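Local coordinates for protein NDP-N-acetyl-D-galactosaminuronic acid dehydrogenase (Methanosarcina mazei Go1, PDB 3G79) that probably oxidises UDP-N-acetyl-mannosamine to UDP-N-acetyl-mannosaminouronate, spending two NAD(+) per sugar, as a member of the UDP-glucose/GDP-mannose dehydrogenase family, at residues V391-Y395 / H424-S428; D416-A422 / P444-R450. All blocks are in the same frame, centred on the assembly; numbering follows the deposited sequence.

Contact 1: V391-Y395 / H424-S428; sequences VHDPY and HSAYS
Segments 391-395 and 424-428 meet through side chains, the nearest CA atoms, of Pro394 and Ala426, being 8.0 Å apart. Strand 388-392 ends at His392, but the first segment stays extended through Asp393, bending at Pro394 and Tyr395; the second enters a weakly bonded helix at about 425-428. The CA-to-CB bond of His392 points sideways, but its t rotamer brings ND1 to Tyr427 OH in a 2.7 Å hydrogen bond, the rings meeting rim to rim (centroids 5.6 Å apart, planes at 55°). Asp393 (chi1 t) accepts from His424, NE2 to OD1 2.8 Å, and OD1 also takes the backbone N of Trp361 and Ala362. Its OD2 receives Tyr395 N at 2.9 Å, an Asx turn spanning Asp393 to Tyr395. Pro394 packs CD on His424 CD2 at 3.4 Å. Tyr395 (chi1 m) turns a ring edge toward the face of His424, centroids 5.0 Å apart and planes at 67°, while its OH bonds Asp366 OD2; His424 ND1 accepts a hydrogen bond from Asp366 N. The His-Asp and His-Tyr bonds thus join two of the loops that converge at the C-terminal edge of the parallel sheet in this family's UDP-binding domain.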
ATOM      1  N   VAL A 391     -23.119  17.773 -19.181  1.00 33.23           N
ATOM      2  CA  VAL A 391     -22.048  16.787 -19.120  1.00 31.32           C
ATOM      3  C   VAL A 391     -21.266  16.784 -20.417  1.00 32.16           C
ATOM      4  O   VAL A 391     -21.857  16.681 -21.533  1.00 32.81           O
ATOM      5  CB  VAL A 391     -22.639  15.361 -19.011  1.00 30.33           C
ATOM      6  CG1 VAL A 391     -21.543  14.355 -19.095  1.00 19.16           C
ATOM      7  CG2 VAL A 391     -23.439  15.156 -17.713  1.00 18.41           C
ATOM      8  N   HIS A 392     -19.949  16.865 -20.285  1.00 32.39           N
ATOM      9  CA  HIS A 392     -19.054  16.812 -21.420  1.00 34.06           C
ATOM     10  C   HIS A 392     -18.099  15.653 -21.300  1.00 36.60           C
ATOM     11  O   HIS A 392     -17.671  15.284 -20.192  1.00 37.22           O
ATOM     12  CB  HIS A 392     -18.247  18.097 -21.523  1.00 34.43           C
ATOM     13  CG  HIS A 392     -17.237  18.104 -22.640  1.00 34.67           C
ATOM     14  ND1 HIS A 392     -15.965  17.590 -22.499  1.00 34.58           N
ATOM     15  CD2 HIS A 392     -17.303  18.603 -23.900  1.00 33.96           C
ATOM     16  CE1 HIS A 392     -15.294  17.758 -23.629  1.00 34.60           C
ATOM     17  NE2 HIS A 392     -16.084  18.367 -24.496  1.00 34.25           N
ATOM     18  N   ASP A 393     -17.746  15.104 -22.459  1.00 38.04           N
ATOM     19  CA  ASP A 393     -16.753  14.049 -22.550  1.00 39.45           C
ATOM     20  C   ASP A 393     -16.417  13.785 -24.021  1.00 41.97           C
ATOM     21  O   ASP A 393     -17.327  13.540 -24.840  1.00 42.52           O
ATOM     22  CB  ASP A 393     -17.246  12.780 -21.875  1.00 38.52           C
ATOM     23  CG  ASP A 393     -16.141  11.790 -21.646  1.00 49.52           C
ATOM     24  OD1 ASP A 393     -15.619  11.729 -20.500  1.00 37.89           O
ATOM     25  OD2 ASP A 393     -15.790  11.090 -22.626  1.00 38.38           O
ATOM     26  N   PRO A 394     -15.107  13.812 -24.364  1.00 42.80           N
ATOM     27  CA  PRO A 394     -14.701  13.711 -25.765  1.00 42.85           C
ATOM     28  C   PRO A 394     -14.910  12.321 -26.309  1.00 43.40           C
ATOM     29  O   PRO A 394     -14.955  12.151 -27.520  1.00 43.69           O
ATOM     30  CB  PRO A 394     -13.194  14.036 -25.732  1.00 42.46           C
ATOM     31  CG  PRO A 394     -12.902  14.484 -24.355  1.00 38.11           C
ATOM     32  CD  PRO A 394     -13.937  13.859 -23.475  1.00 42.31           C
ATOM     33  N   TYR A 395     -15.083  11.352 -25.420  1.00 44.72           N
ATOM     34  CA  TYR A 395     -15.012   9.930 -25.782  1.00 46.20           C
ATOM     35  C   TYR A 395     -16.284   9.148 -25.567  1.00 47.37           C
ATOM     36  O   TYR A 395     -16.605   8.257 -26.342  1.00 48.19           O
ATOM     37  CB  TYR A 395     -13.898   9.243 -24.994  1.00 45.75           C
ATOM     38  CG  TYR A 395     -12.604   9.962 -25.119  1.00 51.62           C
ATOM     39  CD1 TYR A 395     -11.806   9.789 -26.250  1.00 45.89           C
ATOM     40  CD2 TYR A 395     -12.185  10.850 -24.125  1.00 45.84           C
ATOM     41  CE1 TYR A 395     -10.608  10.475 -26.386  1.00 52.11           C
ATOM     42  CE2 TYR A 395     -10.987  11.551 -24.248  1.00 51.91           C
ATOM     43  CZ  TYR A 395     -10.208  11.354 -25.378  1.00 46.16           C
ATOM     44  OH  TYR A 395      -9.017  12.023 -25.514  1.00 52.63           O
ATOM     45  N   HIS A 424      -8.998  13.756 -18.573  1.00 36.68           N
ATOM     46  CA  HIS A 424      -8.811  13.859 -20.029  1.00 35.17           C
ATOM     47  C   HIS A 424      -7.832  14.949 -20.399  1.00 37.55           C
ATOM     48  O   HIS A 424      -7.690  15.932 -19.665  1.00 37.99           O
ATOM     49  CB  HIS A 424     -10.130  14.123 -20.715  1.00 32.59           C
ATOM     50  CG  HIS A 424     -11.097  13.003 -20.576  1.00 31.46           C
ATOM     51  ND1 HIS A 424     -10.695  11.686 -20.462  1.00 31.39           N
ATOM     52  CD2 HIS A 424     -12.446  12.991 -20.537  1.00 31.50           C
ATOM     53  CE1 HIS A 424     -11.759  10.918 -20.336  1.00 31.52           C
ATOM     54  NE2 HIS A 424     -12.836  11.685 -20.395  1.00 31.49           N
ATOM     55  N   SER A 425      -7.154  14.789 -21.535  1.00 39.13           N
ATOM     56  CA  SER A 425      -6.121  15.749 -21.920  1.00 40.37           C
ATOM     57  C   SER A 425      -6.721  17.100 -22.319  1.00 41.22           C
ATOM     58  O   SER A 425      -6.111  18.172 -22.060  1.00 42.81           O
ATOM     59  CB  SER A 425      -5.210  15.172 -23.009  1.00 40.95           C
ATOM     60  OG  SER A 425      -4.345  14.170 -22.478  1.00 48.20           O
ATOM     61  N   ALA A 426      -7.921  17.054 -22.907  1.00 39.47           N
ATOM     62  CA  ALA A 426      -8.677  18.260 -23.235  1.00 39.07           C
ATOM     63  C   ALA A 426      -8.798  19.196 -22.023  1.00 39.23           C
ATOM     64  O   ALA A 426      -8.783  20.434 -22.165  1.00 40.33           O
ATOM     65  CB  ALA A 426     -10.049  17.893 -23.752  1.00 39.11           C
ATOM     66  N   TYR A 427      -8.886  18.603 -20.836  1.00 37.59           N
ATOM     67  CA  TYR A 427      -9.063  19.381 -19.628  1.00 37.00           C
ATOM     68  C   TYR A 427      -7.740  19.919 -19.103  1.00 37.58           C
ATOM     69  O   TYR A 427      -7.715  20.943 -18.431  1.00 37.59           O
ATOM     70  CB  TYR A 427      -9.831  18.581 -18.568  1.00 36.04           C
ATOM     71  CG  TYR A 427     -11.139  17.992 -19.079  1.00 18.54           C
ATOM     72  CD1 TYR A 427     -11.810  18.560 -20.167  1.00 35.49           C
ATOM     73  CD2 TYR A 427     -11.699  16.882 -18.482  1.00 35.28           C
ATOM     74  CE1 TYR A 427     -12.975  18.037 -20.629  1.00 18.30           C
ATOM     75  CE2 TYR A 427     -12.889  16.361 -18.930  1.00 18.24           C
ATOM     76  CZ  TYR A 427     -13.516  16.941 -20.004  1.00 35.12           C
ATOM     77  OH  TYR A 427     -14.703  16.417 -20.453  1.00 19.82           O
ATOM     78  N   SER A 428      -6.639  19.244 -19.428  1.00 38.40           N
ATOM     79  CA  SER A 428      -5.306  19.729 -19.033  1.00 39.06           C
ATOM     80  C   SER A 428      -4.884  20.920 -19.894  1.00 38.37           C
ATOM     81  O   SER A 428      -4.033  21.723 -19.487  1.00 37.90           O
ATOM     82  CB  SER A 428      -4.263  18.601 -19.116  1.00 40.03           C
ATOM     83  OG  SER A 428      -3.349  18.668 -18.016  1.00 62.85           O
TER

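Contact 2: D416-A422 / P444-R450; sequences DAIVVLA and PVIIDGR
Ile418 and Ile446 pack CG2 to CD1 at 3.2 Å, and Val420 CG2 lies 4.1 Å from the same Ile446 CD1; Ala435 of helix 432-439 covers Ile418. On the other face Ala417 CB meets Val445 CG1 at 3.6 Å and Val419 CG2 meets Ile447 CB at 4.2 Å, with helix 321-345 over Val445 and Ile447. Strands 417-420 and 445-448 run parallel, axes 4.4 Å apart at 13°, in register Ala417-Val445 through Val420-Asp448. They are neighbours in the six-stranded parallel sheet, of order 3-2-1-4-5-6 as in a Rossmann-like fold, joined by a crossover through helix 432-439. Backbone hydrogen bonds alternate: Val445 N to Asp416 O 3.2 Å, Ile418 N to Val445 O 2.5 Å, Ile447 N to Ile418 O 2.6 Å, Val420 N to Ile447 O 2.7 Å, Gly449 N to Val420 O 2.8 Å. Beyond the strands, Asp448 OD1 accepts Arg450 N at 3.1 Å, an Asx turn, and Arg450 (chi1 m, chi2 m) gives NE to Leu421 O at 2.7 Å.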
ATOM      1  N   ASP A 416     -22.151  28.270 -13.881  1.00 32.93           N
ATOM      2  CA  ASP A 416     -21.733  28.816 -12.580  1.00 33.15           C
ATOM      3  C   ASP A 416     -20.520  28.088 -12.028  1.00 33.35           C
ATOM      4  O   ASP A 416     -19.613  28.725 -11.521  1.00 34.40           O
ATOM      5  CB  ASP A 416     -22.892  28.796 -11.570  1.00 32.48           C
ATOM      6  CG  ASP A 416     -24.044  29.678 -12.011  1.00 27.77           C
ATOM      7  OD1 ASP A 416     -23.995  30.892 -11.746  1.00 32.76           O
ATOM      8  OD2 ASP A 416     -24.996  29.173 -12.640  1.00 32.56           O
ATOM      9  N   ALA A 417     -20.504  26.761 -12.149  1.00 32.51           N
ATOM     10  CA  ALA A 417     -19.381  25.950 -11.695  1.00 32.15           C
ATOM     11  C   ALA A 417     -18.812  25.105 -12.815  1.00 31.42           C
ATOM     12  O   ALA A 417     -19.567  24.531 -13.585  1.00 32.03           O
ATOM     13  CB  ALA A 417     -19.812  25.062 -10.561  1.00 32.58           C
ATOM     14  N   ILE A 418     -17.483  25.056 -12.918  1.00 30.01           N
ATOM     15  CA  ILE A 418     -16.813  24.143 -13.816  1.00 29.21           C
ATOM     16  C   ILE A 418     -16.118  23.070 -12.964  1.00 29.62           C
ATOM     17  O   ILE A 418     -15.245  23.377 -12.123  1.00 30.46           O
ATOM     18  CB  ILE A 418     -15.812  24.860 -14.751  1.00 29.12           C
ATOM     19  CG1 ILE A 418     -16.517  25.819 -15.684  1.00 18.91           C
ATOM     20  CG2 ILE A 418     -15.023  23.856 -15.605  1.00 20.74           C
ATOM     21  CD1 ILE A 418     -15.685  27.008 -16.016  1.00 27.99           C
ATOM     22  N   VAL A 419     -16.514  21.820 -13.194  1.00 29.03           N
ATOM     23  CA  VAL A 419     -16.178  20.707 -12.315  1.00 29.42           C
ATOM     24  C   VAL A 419     -15.501  19.554 -13.088  1.00 30.75           C
ATOM     25  O   VAL A 419     -16.060  19.003 -14.031  1.00 30.28           O
ATOM     26  CB  VAL A 419     -17.423  20.231 -11.580  1.00 28.66           C
ATOM     27  CG1 VAL A 419     -17.070  19.188 -10.563  1.00 23.05           C
ATOM     28  CG2 VAL A 419     -18.088  21.431 -10.874  1.00 23.96           C
ATOM     29  N   VAL A 420     -14.276  19.225 -12.701  1.00 31.68           N
ATOM     30  CA  VAL A 420     -13.445  18.344 -13.524  1.00 32.20           C
ATOM     31  C   VAL A 420     -13.418  16.954 -12.863  1.00 32.40           C
ATOM     32  O   VAL A 420     -13.018  16.844 -11.703  1.00 32.03           O
ATOM     33  CB  VAL A 420     -12.010  18.949 -13.699  1.00 32.17           C
ATOM     34  CG1 VAL A 420     -11.144  18.035 -14.509  1.00 33.90           C
ATOM     35  CG2 VAL A 420     -12.056  20.333 -14.387  1.00 32.98           C
ATOM     36  N   LEU A 421     -13.877  15.913 -13.578  1.00 32.27           N
ATOM     37  CA  LEU A 421     -14.004  14.572 -12.957  1.00 32.74           C
ATOM     38  C   LEU A 421     -13.209  13.455 -13.639  1.00 33.28           C
ATOM     39  O   LEU A 421     -12.995  12.381 -13.049  1.00 32.68           O
ATOM     40  CB  LEU A 421     -15.473  14.154 -12.753  1.00 32.37           C
ATOM     41  CG  LEU A 421     -16.299  15.146 -11.924  1.00 37.30           C
ATOM     42  CD1 LEU A 421     -16.879  16.211 -12.827  1.00 32.48           C
ATOM     43  CD2 LEU A 421     -17.411  14.460 -11.171  1.00 32.58           C
ATOM     44  N   ALA A 422     -12.784  13.713 -14.877  1.00 34.07           N
ATOM     45  CA  ALA A 422     -11.889  12.818 -15.590  1.00 34.87           C
ATOM     46  C   ALA A 422     -10.655  13.612 -15.887  1.00 36.78           C
ATOM     47  O   ALA A 422     -10.745  14.798 -16.169  1.00 38.81           O
ATOM     48  CB  ALA A 422     -12.513  12.375 -16.852  1.00 34.64           C
ATOM     49  N   PRO A 444     -16.313  32.996 -11.906  1.00 32.78           N
ATOM     50  CA  PRO A 444     -16.701  31.626 -12.127  1.00 32.78           C
ATOM     51  C   PRO A 444     -15.932  30.700 -11.226  1.00 33.15           C
ATOM     52  O   PRO A 444     -14.806  31.000 -10.783  1.00 33.21           O
ATOM     53  CB  PRO A 444     -16.356  31.366 -13.589  1.00 32.77           C
ATOM     54  CG  PRO A 444     -15.390  32.368 -13.967  1.00 19.30           C
ATOM     55  CD  PRO A 444     -15.352  33.453 -12.923  1.00 33.23           C
ATOM     56  N   VAL A 445     -16.588  29.576 -10.963  1.00 32.96           N
ATOM     57  CA  VAL A 445     -16.168  28.595 -10.011  1.00 31.89           C
ATOM     58  C   VAL A 445     -15.634  27.413 -10.809  1.00 31.53           C
ATOM     59  O   VAL A 445     -16.320  26.938 -11.721  1.00 32.13           O
ATOM     60  CB  VAL A 445     -17.387  28.217  -9.165  1.00 31.74           C
ATOM     61  CG1 VAL A 445     -17.304  26.774  -8.680  1.00 16.79           C
ATOM     62  CG2 VAL A 445     -17.576  29.228  -7.975  1.00 16.45           C
ATOM     63  N   ILE A 446     -14.396  26.990 -10.504  1.00 30.50           N
ATOM     64  CA  ILE A 446     -13.809  25.741 -11.020  1.00 29.60           C
ATOM     65  C   ILE A 446     -13.448  24.814  -9.856  1.00 28.66           C
ATOM     66  O   ILE A 446     -12.772  25.231  -8.940  1.00 28.02           O
ATOM     67  CB  ILE A 446     -12.562  25.993 -11.979  1.00 29.42           C
ATOM     68  CG1 ILE A 446     -11.987  24.691 -12.532  1.00 28.64           C
ATOM     69  CG2 ILE A 446     -11.426  26.697 -11.288  1.00 29.36           C
ATOM     70  CD1 ILE A 446     -12.328  24.445 -13.943  1.00 28.63           C
ATOM     71  N   ILE A 447     -13.907  23.561  -9.917  1.00 29.02           N
ATOM     72  CA  ILE A 447     -13.608  22.486  -8.920  1.00 28.03           C
ATOM     73  C   ILE A 447     -12.924  21.287  -9.621  1.00 27.61           C
ATOM     74  O   ILE A 447     -13.499  20.691 -10.544  1.00 29.03           O
ATOM     75  CB  ILE A 447     -14.917  21.975  -8.234  1.00 27.53           C
ATOM     76  CG1 ILE A 447     -15.441  22.945  -7.168  1.00 14.59           C
ATOM     77  CG2 ILE A 447     -14.625  20.767  -7.411  1.00 13.10           C
ATOM     78  CD1 ILE A 447     -15.988  24.190  -7.619  1.00 28.20           C
ATOM     79  N   ASP A 448     -11.711  20.954  -9.189  1.00 26.69           N
ATOM     80  CA  ASP A 448     -10.838  19.940  -9.834  1.00 27.18           C
ATOM     81  C   ASP A 448     -10.736  18.631  -9.073  1.00 27.40           C
ATOM     82  O   ASP A 448     -10.213  18.587  -7.961  1.00 27.80           O
ATOM     83  CB  ASP A 448      -9.401  20.480  -9.993  1.00 27.79           C
ATOM     84  CG  ASP A 448      -8.522  19.603 -10.918  1.00 44.36           C
ATOM     85  OD1 ASP A 448      -9.072  18.774 -11.665  1.00 27.54           O
ATOM     86  OD2 ASP A 448      -7.280  19.758 -10.921  1.00 27.25           O
ATOM     87  N   GLY A 449     -11.201  17.553  -9.688  1.00 28.28           N
ATOM     88  CA  GLY A 449     -11.185  16.238  -9.057  1.00 28.01           C
ATOM     89  C   GLY A 449     -10.003  15.390  -9.487  1.00 27.97           C
ATOM     90  O   GLY A 449      -9.721  14.324  -8.896  1.00 27.72           O
ATOM     91  N   ARG A 450      -9.296  15.878 -10.494  1.00 28.40           N
ATOM     92  CA  ARG A 450      -8.261  15.107 -11.150  1.00 29.33           C
ATOM     93  C   ARG A 450      -6.887  15.792 -11.296  1.00 29.85           C
ATOM     94  O   ARG A 450      -6.068  15.335 -12.056  1.00 30.57           O
ATOM     95  CB  ARG A 450      -8.791  14.580 -12.495  1.00 29.54           C
ATOM     96  CG  ARG A 450     -10.040  13.723 -12.344  1.00 27.18           C
ATOM     97  CD  ARG A 450      -9.790  12.455 -11.489  1.00 30.35           C
ATOM     98  NE  ARG A 450     -10.998  11.636 -11.366  1.00 26.90           N
ATOM     99  CZ  ARG A 450     -11.056  10.412 -10.813  1.00 33.13           C
ATOM    100  NH1 ARG A 450      -9.951   9.825 -10.320  1.00 26.59           N
ATOM    101  NH2 ARG A 450     -12.228   9.752 -10.776  1.00 26.30           N
TER

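Both contacts belong to the UDP-binding domain and to one parallel sheet, their centres 12 Å apart. Their segments alternate along the chain, in the order 391-395, 416-422, 424-428, 444-450. Contact 2 pairs neighbouring strands within the sheet, whereas contact 1 joins the end of strand 388-392, two places from strand 417-420 across strand 355-359, to the short helix 425-428 that follows strand 417-420. Tyr427 of that helix connects them: its CD2 packs against Ala422 O at 3.3 Å and Val420 CG1 at 4.2 Å. The principle is that backbone pairing of neighbouring strands builds the sheet while side chains beyond its C-terminal edge, where Rossmann-like domains commonly hold nucleotides, tie together loops from non-adjacent strands.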